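Local coordinates for ADP compounds hydrolase nudE (Escherichia coli, PDB 1VHZ), which hydrolyses ADP-ribose to AMP and ribose 5-phosphate, and also acts on Ap3A, NADH and Ap2A, using magnesium or other divalent cations, at the interface of chains A and B. Coordinates in Å, arbitrary orientation; residue numbers count along the deposited sequence, not the author numbering. Chains: chain A/B, ADP compounds hydrolase nudE.

Contact 1 and contact 2 lie about 12 Å apart, measured between the centres of their C-alpha atoms, on the N-terminal sheet of chain A (strands 11-20, 25-32 and 38-44) where it meets chain B. They share A:Arg43, which bonds across to chain B in contact 1 and only brushes it in contact 2. In contact 1 the sheet rests on the end of strand 61-69 of the partner and the loop after it; in contact 2 it meets the partner's own turn between strands 11-20 and 25-32. Each N-terminal sheet lies over the partner subunit in the homodimer, and two-fold symmetry repeats both contacts with the chains reversed.

Contact 1: the interface of chains A and B. Residues chain A 12, 29, 31, 41, 43; chain B 68, 70, 73.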
loop_
_atom_site.group_PDB
_atom_site.type_symbol
_atom_site.label_atom_id
_atom_site.label_comp_id
_atom_site.label_asym_id
_atom_site.label_seq_id
_atom_site.Cartn_x
_atom_site.Cartn_y
_atom_site.Cartn_z
ATOM N N ILE A 12 -13.377 -3.340 21.934
ATOM C CA ILE A 12 -12.363 -4.415 21.939
ATOM C C ILE A 12 -12.569 -5.203 23.225
ATOM O O ILE A 12 -12.415 -4.600 24.288
ATOM C CB ILE A 12 -10.948 -3.792 21.896
ATOM C CG1 ILE A 12 -10.908 -2.864 20.681
ATOM C CG2 ILE A 12 -9.878 -4.860 21.881
ATOM C CD1 ILE A 12 -9.625 -2.718 19.941
ATOM N N VAL A 29 -7.944 -10.411 18.163
ATOM C CA VAL A 29 -8.729 -9.367 18.810
ATOM C C VAL A 29 -10.213 -9.729 18.862
ATOM O O VAL A 29 -10.814 -9.910 17.808
ATOM C CB VAL A 29 -8.611 -8.020 18.056
ATOM C CG1 VAL A 29 -9.375 -6.916 18.771
ATOM C CG2 VAL A 29 -7.159 -7.590 17.889
ATOM N N LEU A 31 -13.902 -8.676 19.225
ATOM C CA LEU A 31 -14.642 -7.449 19.050
ATOM C C LEU A 31 -16.155 -7.607 19.187
ATOM O O LEU A 31 -16.716 -8.623 18.808
ATOM C CB LEU A 31 -14.443 -6.937 17.597
ATOM C CG LEU A 31 -13.104 -6.288 17.276
ATOM C CD1 LEU A 31 -13.033 -5.950 15.795
ATOM C CD2 LEU A 31 -12.892 -5.039 18.125
ATOM N N TYR A 41 -10.943 -11.050 15.204
ATOM C CA TYR A 41 -10.100 -10.651 14.083
ATOM C C TYR A 41 -8.625 -10.879 14.426
ATOM O O TYR A 41 -8.259 -10.976 15.596
ATOM C CB TYR A 41 -10.257 -9.163 13.781
ATOM C CG TYR A 41 -11.462 -8.701 13.011
ATOM C CD1 TYR A 41 -11.520 -7.388 12.539
ATOM C CD2 TYR A 41 -12.539 -9.529 12.741
ATOM C CE1 TYR A 41 -12.620 -6.930 11.830
ATOM C CE2 TYR A 41 -13.646 -9.092 12.042
ATOM C CZ TYR A 41 -13.674 -7.792 11.590
ATOM O OH TYR A 41 -14.759 -7.351 10.877
ATOM N N ARG A 43 -4.577 -9.422 13.618
ATOM C CA ARG A 43 -3.813 -8.296 13.122
ATOM C C ARG A 43 -2.373 -8.374 13.653
ATOM O O ARG A 43 -2.065 -9.106 14.589
ATOM C CB ARG A 43 -4.373 -6.926 13.583
ATOM C CG ARG A 43 -4.238 -6.756 15.094
ATOM C CD ARG A 43 -4.760 -5.424 15.593
ATOM N NE ARG A 43 -4.468 -5.256 17.010
ATOM C CZ ARG A 43 -5.009 -4.394 17.850
ATOM N NH1 ARG A 43 -4.602 -4.376 19.114
ATOM N NH2 ARG A 43 -5.952 -3.541 17.460
ATOM N N TYR B 68 -14.738 -0.636 9.134
ATOM C CA TYR B 68 -13.880 -0.712 10.292
ATOM C C TYR B 68 -12.582 -1.458 9.976
ATOM O O TYR B 68 -12.577 -2.438 9.240
ATOM C CB TYR B 68 -14.585 -1.297 11.505
ATOM C CG TYR B 68 -13.736 -1.360 12.770
ATOM C CD1 TYR B 68 -13.108 -2.537 13.145
ATOM C CD2 TYR B 68 -13.568 -0.247 13.580
ATOM C CE1 TYR B 68 -12.336 -2.613 14.293
ATOM C CE2 TYR B 68 -12.808 -0.304 14.728
ATOM C CZ TYR B 68 -12.192 -1.496 15.079
ATOM O OH TYR B 68 -11.454 -1.564 16.235
ATOM N N VAL B 70 -9.443 -3.016 12.184
ATOM C CA VAL B 70 -8.935 -3.282 13.532
ATOM C C VAL B 70 -7.474 -2.928 13.722
ATOM O O VAL B 70 -7.028 -2.712 14.865
ATOM C CB VAL B 70 -9.175 -4.747 13.961
ATOM C CG1 VAL B 70 -8.194 -5.691 13.271
ATOM C CG2 VAL B 70 -9.028 -4.884 15.472
ATOM N N GLU B 73 -7.837 0.547 14.502
ATOM C CA GLU B 73 -9.011 0.709 15.343
ATOM C C GLU B 73 -9.788 1.966 14.967
ATOM O O GLU B 73 -10.141 2.791 15.802
ATOM C CB GLU B 73 -8.670 0.750 16.828
ATOM C CG GLU B 73 -8.327 -0.637 17.374
ATOM C CD GLU B 73 -7.583 -0.539 18.701
ATOM O OE1 GLU B 73 -7.914 0.338 19.523
ATOM O OE2 GLU B 73 -6.681 -1.369 18.912
HETATM O O HOH W 1 -5.541 -2.414 21.297
HETATM O O HOH W 2 -14.536 -4.826 9.395
#
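Strands 11-20, 25-32 and 38-44 of the N-terminal sheet of chain A lie here against the end of strand 61-69 and the following loop of chain B, the A:Arg43–B:Glu73 salt bridge standing beside an apolar patch around B:Val70. A:Arg43 NH2, one guanidinium nitrogen, reaches the carboxylate oxygen B:Glu73 OE2 at 2.7 Å, and OE2 receives it on the anti lone pair, away from OE1. The two flat groups are nearly coplanar, 11° apart. The same NH2 donates to the backbone carbonyl B:Val70 O at 2.9 Å, also close to the guanidinium plane though tilted from the carbonyl plane. Water 1 links A:Arg43 NH1 to B:Glu73 OE2, a second route between the charges. From CG to NE the arginine chain runs extended (chi2 179°, chi3 -174°), carrying the guanidinium past B:Val70 to the acid, while A:Val29 CG2 lies over one guanidinium face, toward its rim. With an alanine here in place of A:Arg43, B:Glu73 would probably lose its cationic mate and B:Val70 O this donor across the interface. B:Val70 points its two methyls into chain A: CG1 meets the edge of the A:Tyr41 ring, in its plane, 3.8 Å from CD1, and CG2 lies 3.9 Å from A:Val29 CG1. A:Leu31 CD1 sits over one face of the A:Tyr41 ring, toward its rim, and also touches B:Tyr68 CE1 at 3.7 Å, tying the two tyrosines into one apolar patch. Water 2 joins the phenol A:Tyr41 OH to the backbone carbonyl B:Tyr68 O. A:Ile12 brings its CD1 methyl up to the B:Glu73 carboxylate, the two side chains crossing at about a right angle. Together the charged pair and the valine probably help to hold the N-terminal sheet on the partner's Nudix domain; A:Tyr41, which also lines the ADP-ribose pocket, links this dimer contact to substrate binding.

Contact 2: the interface of chains A and B. Residues chain A 18, 26, 42-43; chain B 21-24.
Hydrogen bonds gather on the carboxylate of A:Glu42, a substrate-binding residue on strand 38-44, which the B:21-24 turn of the other subunit of the homodimer grips through a serine hydroxyl and backbone amides. The serine hydroxyl B:Ser21 OG donates to A:Glu42 OE1 at 2.7 Å, on the syn side but 33° out of the carboxylate plane. The backbone amide B:Leu23 N reaches the same oxygen at 2.9 Å from the opposite face, along a nearly straight bond (167° at H). OE1 is therefore held between two donors, while B:Arg22 N takes OE2 at 2.9 Å, also on the syn side and nearer the plane. With both oxygens bonded, the carboxylate is held against rotation. The glutamate chain is extended beyond CG (chi2 -167°), which carries its end across to the turn.

The B:Arg22 side chain is poorly ordered, and its guanidinium makes no contact with the acid here.

Apolar contacts flank the bonded acid and the turn. A:Glu42 CB packs at 3.7 Å on the methyl B:Leu23 CD1. A:Val26 CG2 touches B:Ser21 CB at 3.7 Å and also approaches B:Phe24 CD2, with A:Val18 CG1 bordering the serine more loosely. The A:Val26 methyl also lies beside the serine hydroxyl, while A:Val18 meets the serine at its CB.

Within chain B, B:Ser21 OG lies at the edge of the B:Phe24 ring, in its plane. It also accepts a bond from the backbone amide B:Phe24 N at 2.8 Å, which helps to place the hydroxyl.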
loop_
_atom_site.group_PDB
_atom_site.type_symbol
_atom_site.label_atom_id
_atom_site.label_comp_id
_atom_site.label_asym_id
_atom_site.label_seq_id
_atom_site.Cartn_x
_atom_site.Cartn_y
_atom_site.Cartn_z
ATOM N N VAL A 18 -1.060 -14.317 19.584
ATOM C CA VAL A 18 -1.317 -15.723 19.260
ATOM C C VAL A 18 -0.251 -16.353 18.404
ATOM O O VAL A 18 -0.347 -17.535 18.046
ATOM C CB VAL A 18 -2.715 -15.786 18.604
ATOM C CG1 VAL A 18 -2.662 -15.434 17.129
ATOM C CG2 VAL A 18 -3.394 -17.117 18.830
ATOM N N VAL A 26 1.618 -11.505 15.823
ATOM C CA VAL A 26 0.206 -11.518 15.481
ATOM C C VAL A 26 -0.692 -11.678 16.697
ATOM O O VAL A 26 -0.518 -12.498 17.587
ATOM C CB VAL A 26 -0.132 -12.504 14.363
ATOM C CG1 VAL A 26 0.806 -13.696 14.366
ATOM C CG2 VAL A 26 -1.587 -12.970 14.397
ATOM N N GLU A 42 -7.798 -10.910 13.387
ATOM C CA GLU A 42 -6.361 -11.070 13.616
ATOM C C GLU A 42 -5.650 -9.870 12.988
ATOM O O GLU A 42 -6.111 -9.348 11.976
ATOM C CB GLU A 42 -5.827 -12.368 13.060
ATOM C CG GLU A 42 -6.076 -13.588 13.921
ATOM C CD GLU A 42 -5.266 -14.788 13.473
ATOM O OE1 GLU A 42 -4.658 -14.714 12.380
ATOM O OE2 GLU A 42 -5.248 -15.787 14.217
ATOM N N ARG A 43 -4.577 -9.422 13.618
ATOM C CA ARG A 43 -3.813 -8.296 13.122
ATOM C C ARG A 43 -2.373 -8.374 13.653
ATOM O O ARG A 43 -2.065 -9.106 14.589
ATOM C CB ARG A 43 -4.373 -6.926 13.583
ATOM C CG ARG A 43 -4.238 -6.756 15.094
ATOM C CD ARG A 43 -4.760 -5.424 15.593
ATOM N NE ARG A 43 -4.468 -5.256 17.010
ATOM C CZ ARG A 43 -5.009 -4.394 17.850
ATOM N NH1 ARG A 43 -4.602 -4.376 19.114
ATOM N NH2 ARG A 43 -5.952 -3.541 17.460
ATOM N N SER B 21 -0.785 -18.440 12.521
ATOM C CA SER B 21 -2.005 -17.968 13.166
ATOM C C SER B 21 -3.157 -18.356 12.235
ATOM O O SER B 21 -2.901 -18.825 11.123
ATOM C CB SER B 21 -2.019 -16.462 13.381
ATOM O OG SER B 21 -2.234 -15.795 12.133
ATOM N N ARG B 22 -4.390 -18.060 12.614
ATOM C CA ARG B 22 -5.504 -18.426 11.734
ATOM C C ARG B 22 -5.335 -17.847 10.342
ATOM O O ARG B 22 -5.489 -18.556 9.340
ATOM C CB ARG B 22 -6.842 -18.037 12.358
ATOM C CG ARG B 22 -8.036 -18.750 11.727
ATOM C CD ARG B 22 -9.222 -18.789 12.688
ATOM N NE ARG B 22 -9.512 -17.458 13.214
ATOM C CZ ARG B 22 -10.040 -16.469 12.502
ATOM N NH1 ARG B 22 -10.351 -16.640 11.222
ATOM N NH2 ARG B 22 -10.247 -15.292 13.085
ATOM N N LEU B 23 -4.993 -16.567 10.234
ATOM C CA LEU B 23 -4.834 -15.915 8.949
ATOM C C LEU B 23 -3.413 -15.645 8.510
ATOM O O LEU B 23 -3.204 -15.069 7.428
ATOM C CB LEU B 23 -5.603 -14.565 9.000
ATOM C CG LEU B 23 -6.938 -14.608 9.757
ATOM C CD1 LEU B 23 -7.521 -13.220 9.927
ATOM C CD2 LEU B 23 -7.933 -15.529 9.061
ATOM N N PHE B 24 -2.398 -15.945 9.328
ATOM C CA PHE B 24 -1.027 -15.661 8.935
ATOM C C PHE B 24 -0.073 -16.840 9.099
ATOM O O PHE B 24 -0.123 -17.585 10.075
ATOM C CB PHE B 24 -0.469 -14.498 9.759
ATOM C CG PHE B 24 -1.148 -13.175 9.623
ATOM C CD1 PHE B 24 -0.779 -12.275 8.636
ATOM C CD2 PHE B 24 -2.162 -12.808 10.498
ATOM C CE1 PHE B 24 -1.410 -11.049 8.514
ATOM C CE2 PHE B 24 -2.794 -11.583 10.385
ATOM C CZ PHE B 24 -2.416 -10.699 9.390
#